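Local coordinates for laccase (Botrytis aclada, PDB 3SQR), which is a copper-dependent fungal oxidase that oxidises phenols such as hydroquinones while reducing dioxygen to water, probably serving lignin breakdown and detoxification, at residues A[127-132]-A[158-163]; A[141-146]-A[418-423]. All coordinates share one frame; numbering follows the deposited sequence.

Interaction 1. Residues A[127-132]-A[158-163]; sequences GIRQLG and QVTQYG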
# COMPACT_ATOMS: atom_id res chain seq x y z
N GLY A 127 -2.82 5.59 1.21
CA GLY A 127 -4.25 5.68 1.32
C GLY A 127 -4.72 6.95 2.01
O GLY A 127 -5.92 7.15 2.15
N ILE A 128 -3.78 7.80 2.41
CA ILE A 128 -4.12 9.01 3.09
C ILE A 128 -4.63 9.99 2.05
O ILE A 128 -3.94 10.31 1.13
CB ILE A 128 -2.94 9.59 3.93
CG1 ILE A 128 -2.57 8.57 5.05
CG2 ILE A 128 -3.34 10.89 4.64
CD1 ILE A 128 -3.71 8.22 6.08
N ARG A 129 -5.78 10.57 2.33
CA ARG A 129 -6.50 11.34 1.31
C ARG A 129 -5.74 12.60 0.88
O ARG A 129 -5.81 12.97 -0.27
CB ARG A 129 -7.83 11.71 1.88
CG ARG A 129 -8.76 12.26 0.91
CD ARG A 129 -9.99 12.73 1.61
NE ARG A 129 -11.04 13.13 0.67
CZ ARG A 129 -12.24 13.57 1.08
NH1 ARG A 129 -12.49 13.68 2.34
NH2 ARG A 129 -13.20 13.83 0.21
N GLN A 130 -5.04 13.24 1.83
CA GLN A 130 -4.33 14.48 1.63
C GLN A 130 -5.21 15.58 1.03
O GLN A 130 -4.74 16.37 0.25
CB GLN A 130 -3.13 14.26 0.69
CG GLN A 130 -2.13 13.18 1.19
CD GLN A 130 -1.35 13.60 2.40
OE1 GLN A 130 -1.49 14.71 2.91
NE2 GLN A 130 -0.49 12.70 2.89
N LEU A 131 -6.43 15.65 1.49
CA LEU A 131 -7.32 16.79 1.14
C LEU A 131 -6.69 18.11 1.57
O LEU A 131 -6.41 18.34 2.75
CB LEU A 131 -8.69 16.56 1.75
CG LEU A 131 -9.78 17.58 1.49
CD1 LEU A 131 -9.98 17.72 0.04
CD2 LEU A 131 -11.08 17.11 2.22
N GLY A 132 -6.34 18.94 0.57
CA GLY A 132 -5.66 20.19 0.85
C GLY A 132 -4.20 20.11 1.25
O GLY A 132 -3.58 21.10 1.70
N GLN A 158 -3.41 16.29 8.05
CA GLN A 158 -4.38 15.75 8.97
C GLN A 158 -4.79 14.36 8.59
O GLN A 158 -5.01 14.03 7.41
CB GLN A 158 -5.65 16.62 9.06
CG GLN A 158 -6.54 16.29 10.20
CD GLN A 158 -7.65 17.31 10.37
OE1 GLN A 158 -8.06 17.93 9.38
NE2 GLN A 158 -8.18 17.45 11.62
N VAL A 159 -5.08 13.53 9.62
CA VAL A 159 -5.66 12.25 9.26
C VAL A 159 -7.16 12.36 9.43
O VAL A 159 -7.70 12.60 10.53
CB VAL A 159 -5.07 11.06 10.04
CG1 VAL A 159 -3.65 10.74 9.52
CG2 VAL A 159 -5.04 11.32 11.62
N THR A 160 -7.84 12.28 8.31
CA THR A 160 -9.29 12.47 8.27
C THR A 160 -9.95 11.11 8.00
O THR A 160 -11.05 10.99 7.48
CB THR A 160 -9.63 13.47 7.15
OG1 THR A 160 -9.21 12.93 5.88
CG2 THR A 160 -8.88 14.76 7.38
N GLN A 161 -9.20 10.05 8.33
CA GLN A 161 -9.55 8.67 8.09
C GLN A 161 -9.02 7.92 9.33
O GLN A 161 -8.15 8.42 10.04
CB GLN A 161 -8.83 8.09 6.85
CG GLN A 161 -9.26 8.71 5.58
CD GLN A 161 -8.23 8.52 4.54
OE1 GLN A 161 -7.22 9.28 4.49
NE2 GLN A 161 -8.45 7.54 3.68
N TYR A 162 -9.55 6.72 9.52
CA TYR A 162 -9.13 5.85 10.62
C TYR A 162 -9.02 4.42 10.13
O TYR A 162 -9.72 3.98 9.21
CB TYR A 162 -10.03 6.02 11.86
CG TYR A 162 -11.46 5.72 11.59
CD1 TYR A 162 -11.96 4.42 11.73
CD2 TYR A 162 -12.32 6.71 11.13
CE1 TYR A 162 -13.30 4.14 11.42
CE2 TYR A 162 -13.63 6.44 10.80
CZ TYR A 162 -14.12 5.15 10.96
OH TYR A 162 -15.42 4.85 10.70
N GLY A 163 -8.06 3.74 10.73
CA GLY A 163 -7.83 2.35 10.44
C GLY A 163 -6.34 2.07 10.24
O GLY A 163 -5.48 2.68 10.86
O HOH W 1 -11.49 12.06 4.56
O HOH W 2 -5.29 13.48 4.79
O HOH W 3 -7.77 14.54 4.20
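The loop that leaves strand 123-125 runs past the turn between strands 152-158 and 163-169 with CA atoms at least 7.1 Å apart (Ile128 to Val159), too far for direct pairing, so the Gln161 side chain and three waters span the space between the segments, water 2 alone linking backbone to backbone. Both segments belong to the first cupredoxin domain of this multicopper oxidase. The primary amide of Gln161 meets the backbone around Ile128 with both its groups, a two-bond grip that fixes the rotation of the amide. Its NE2 donates to Gly127 O at 3.0 Å, with that oxygen close to the amide plane, and its OE1 accepts from Arg129 N at 2.9 Å (N-H...O angle 145°). Gln161 OE1 also lies 3.4 Å from Ile128 CA. Beyond the amide, Ile128 CD1 approaches Val159 CG1 at 4.3 Å, and both side chains also pack on Ile185 of strand 180-186. Arg129 starts toward the turn, but its chain, extended with CG anti to the backbone N (chi1 -170°), carries the guanidinium away to Asp517 and Tyr59 O. Gly127 directly follows His126, a copper ligand, so this grip lies on the backbone next to the metal centre. Water 2 links Gln130 N to Gln158 O. Thr160 OG1 holds two waters: water 3, which accepts from Leu131 N, and water 1, which lies 2.9 Å from Arg129 NH1.

Interaction 2. Residues A[141-146]-A[418-423]; sequences GVTQCP and PTTLKI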
# COMPACT_ATOMS: atom_id res chain seq x y z
N GLY A 141 8.28 13.31 -8.49
CA GLY A 141 7.85 13.47 -9.85
C GLY A 141 6.41 13.86 -10.04
O GLY A 141 5.99 14.21 -11.15
N VAL A 142 5.59 13.70 -9.00
CA VAL A 142 4.20 14.14 -9.08
C VAL A 142 3.89 15.23 -8.06
O VAL A 142 3.43 16.34 -8.43
CB VAL A 142 3.23 12.96 -8.89
CG1 VAL A 142 1.74 13.49 -8.82
CG2 VAL A 142 3.46 11.81 -9.94
N THR A 143 4.11 14.97 -6.76
CA THR A 143 3.74 15.95 -5.70
C THR A 143 4.92 16.65 -5.05
O THR A 143 4.77 17.58 -4.24
CB THR A 143 2.89 15.29 -4.61
OG1 THR A 143 3.67 14.31 -3.97
CG2 THR A 143 1.64 14.65 -5.20
N GLN A 144 6.11 16.23 -5.42
CA GLN A 144 7.35 16.81 -4.95
C GLN A 144 8.53 16.39 -5.80
O GLN A 144 8.50 15.39 -6.50
CB GLN A 144 7.70 16.37 -3.53
CG GLN A 144 7.91 14.90 -3.34
CD GLN A 144 8.31 14.57 -1.92
OE1 GLN A 144 7.44 14.29 -1.07
NE2 GLN A 144 9.60 14.66 -1.62
N CYS A 145 9.62 17.13 -5.66
CA CYS A 145 10.91 16.66 -6.05
C CYS A 145 11.35 15.70 -4.92
O CYS A 145 10.93 15.86 -3.77
CB CYS A 145 11.94 17.79 -6.13
SG CYS A 145 11.59 18.95 -7.51
N PRO A 146 12.27 14.81 -5.26
CA PRO A 146 12.85 14.00 -4.24
C PRO A 146 13.57 14.83 -3.20
O PRO A 146 14.08 15.93 -3.46
CB PRO A 146 13.78 13.08 -5.00
CG PRO A 146 13.27 13.11 -6.42
CD PRO A 146 12.81 14.46 -6.58
N PRO A 418 8.33 17.78 -11.17
CA PRO A 418 7.12 17.06 -10.83
C PRO A 418 5.90 17.76 -11.34
O PRO A 418 5.89 18.97 -11.57
CB PRO A 418 7.16 17.05 -9.31
CG PRO A 418 7.95 18.17 -8.92
CD PRO A 418 9.01 18.31 -9.99
N THR A 419 4.82 17.01 -11.52
CA THR A 419 3.57 17.54 -12.02
C THR A 419 3.11 18.75 -11.27
O THR A 419 2.55 19.67 -11.87
CB THR A 419 2.44 16.46 -11.89
OG1 THR A 419 2.97 15.24 -12.41
CG2 THR A 419 1.22 16.86 -12.69
N THR A 420 3.27 18.77 -9.93
CA THR A 420 2.85 19.91 -9.16
C THR A 420 3.66 21.15 -9.48
O THR A 420 3.13 22.24 -9.45
CB THR A 420 2.86 19.62 -7.62
OG1 THR A 420 2.01 18.47 -7.47
CG2 THR A 420 2.14 20.74 -6.91
N LEU A 421 4.93 20.97 -9.78
CA LEU A 421 5.76 22.14 -10.18
C LEU A 421 5.23 22.67 -11.49
O LEU A 421 5.02 23.88 -11.65
CB LEU A 421 7.20 21.77 -10.22
CG LEU A 421 8.13 22.91 -10.70
CD1 LEU A 421 7.94 24.15 -9.80
CD2 LEU A 421 9.55 22.38 -10.68
N LYS A 422 4.91 21.77 -12.38
CA LYS A 422 4.28 22.17 -13.64
C LYS A 422 2.97 22.91 -13.42
O LYS A 422 2.65 23.96 -14.04
CB LYS A 422 4.14 20.94 -14.55
CG LYS A 422 5.44 20.27 -14.89
CD LYS A 422 5.23 19.16 -15.88
CE LYS A 422 6.42 18.33 -16.13
NZ LYS A 422 7.49 19.11 -16.93
N ILE A 423 2.13 22.39 -12.52
CA ILE A 423 0.93 23.06 -12.16
C ILE A 423 1.17 24.43 -11.52
O ILE A 423 0.50 25.37 -11.88
CB ILE A 423 0.09 22.15 -11.16
CG1 ILE A 423 -0.47 21.03 -11.99
CG2 ILE A 423 -0.93 22.98 -10.46
CD1 ILE A 423 -0.98 19.85 -11.10
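In the conformer of Thr420 described, one of two modelled, OG1 stands beside the backbone N and anti to the carbonyl carbon (chi1 -56°), which lets hydroxyl and amide N-H reach the same acceptor, Val142 O. The contact joins the first turn of helix 419-424, with Pro418 at its N-cap position, to a loop of the first cupredoxin domain. In that conformer Thr420 OG1 donates to Val142 O at 2.7 Å, in the carbonyl plane and on a lone pair, while Thr420 N donates at 2.9 Å, tilted 17° from that plane. One residue earlier in the loop, Gly141 O accepts from Thr419 N at 3.1 Å, with the donor well above the carbonyl plane, and also receives a CA-H...O contact from Pro418. The same rotamer in Thr419 (chi1 -47°) places OG1 where it bonds Gln539 of strand 537-542, and the side chain lies alongside that of Val142, pointing the same way. The Pro418 ring is pressed against the loop: CB is 3.5 Å from Gln144 O, CG rests by the Gln144 carbonyl carbon, and CD meets Cys145 SG at 3.6 Å. That sulfur is tied to Cys561 of helix 551-567, whose Phe557 touches Pro418 and Thr420. Within the loop, hydrogen bonds run from Gly141 N to Gln144 O and from Gln144 NE2 to Cys145 O, while Gln144 OE1 is hydrogen-bonded to Tyr155 OH. The Pro418 ring offers no side-chain acceptor for capping, and two successive loop carbonyls take the N-H groups of Thr419 and Thr420; their negative ends would probably suit the positive end of the helix dipole, and the disulfide secures the same loop covalently.

Both contacts are buried, and each takes one segment from the region between strands 123-125 and 152-158. Interaction 1 stays within the first cupredoxin domain, close to the copper ligands His126 and His466, its centre about 14 Å from the centre of the chain. Interaction 2 lies further out, its centre about 21 Å from it, yet also nears the copper centre through Thr143; it ties that domain to the third family region across 271 residues. Their chemistry differs accordingly: in 127-132 with 158-163 a side-chain amide and waters mediate between the segments, whereas in 141-146 with 418-423 loop carbonyls meet a helix start directly, next to a disulfide. Their nearest atoms are about 8 Å apart.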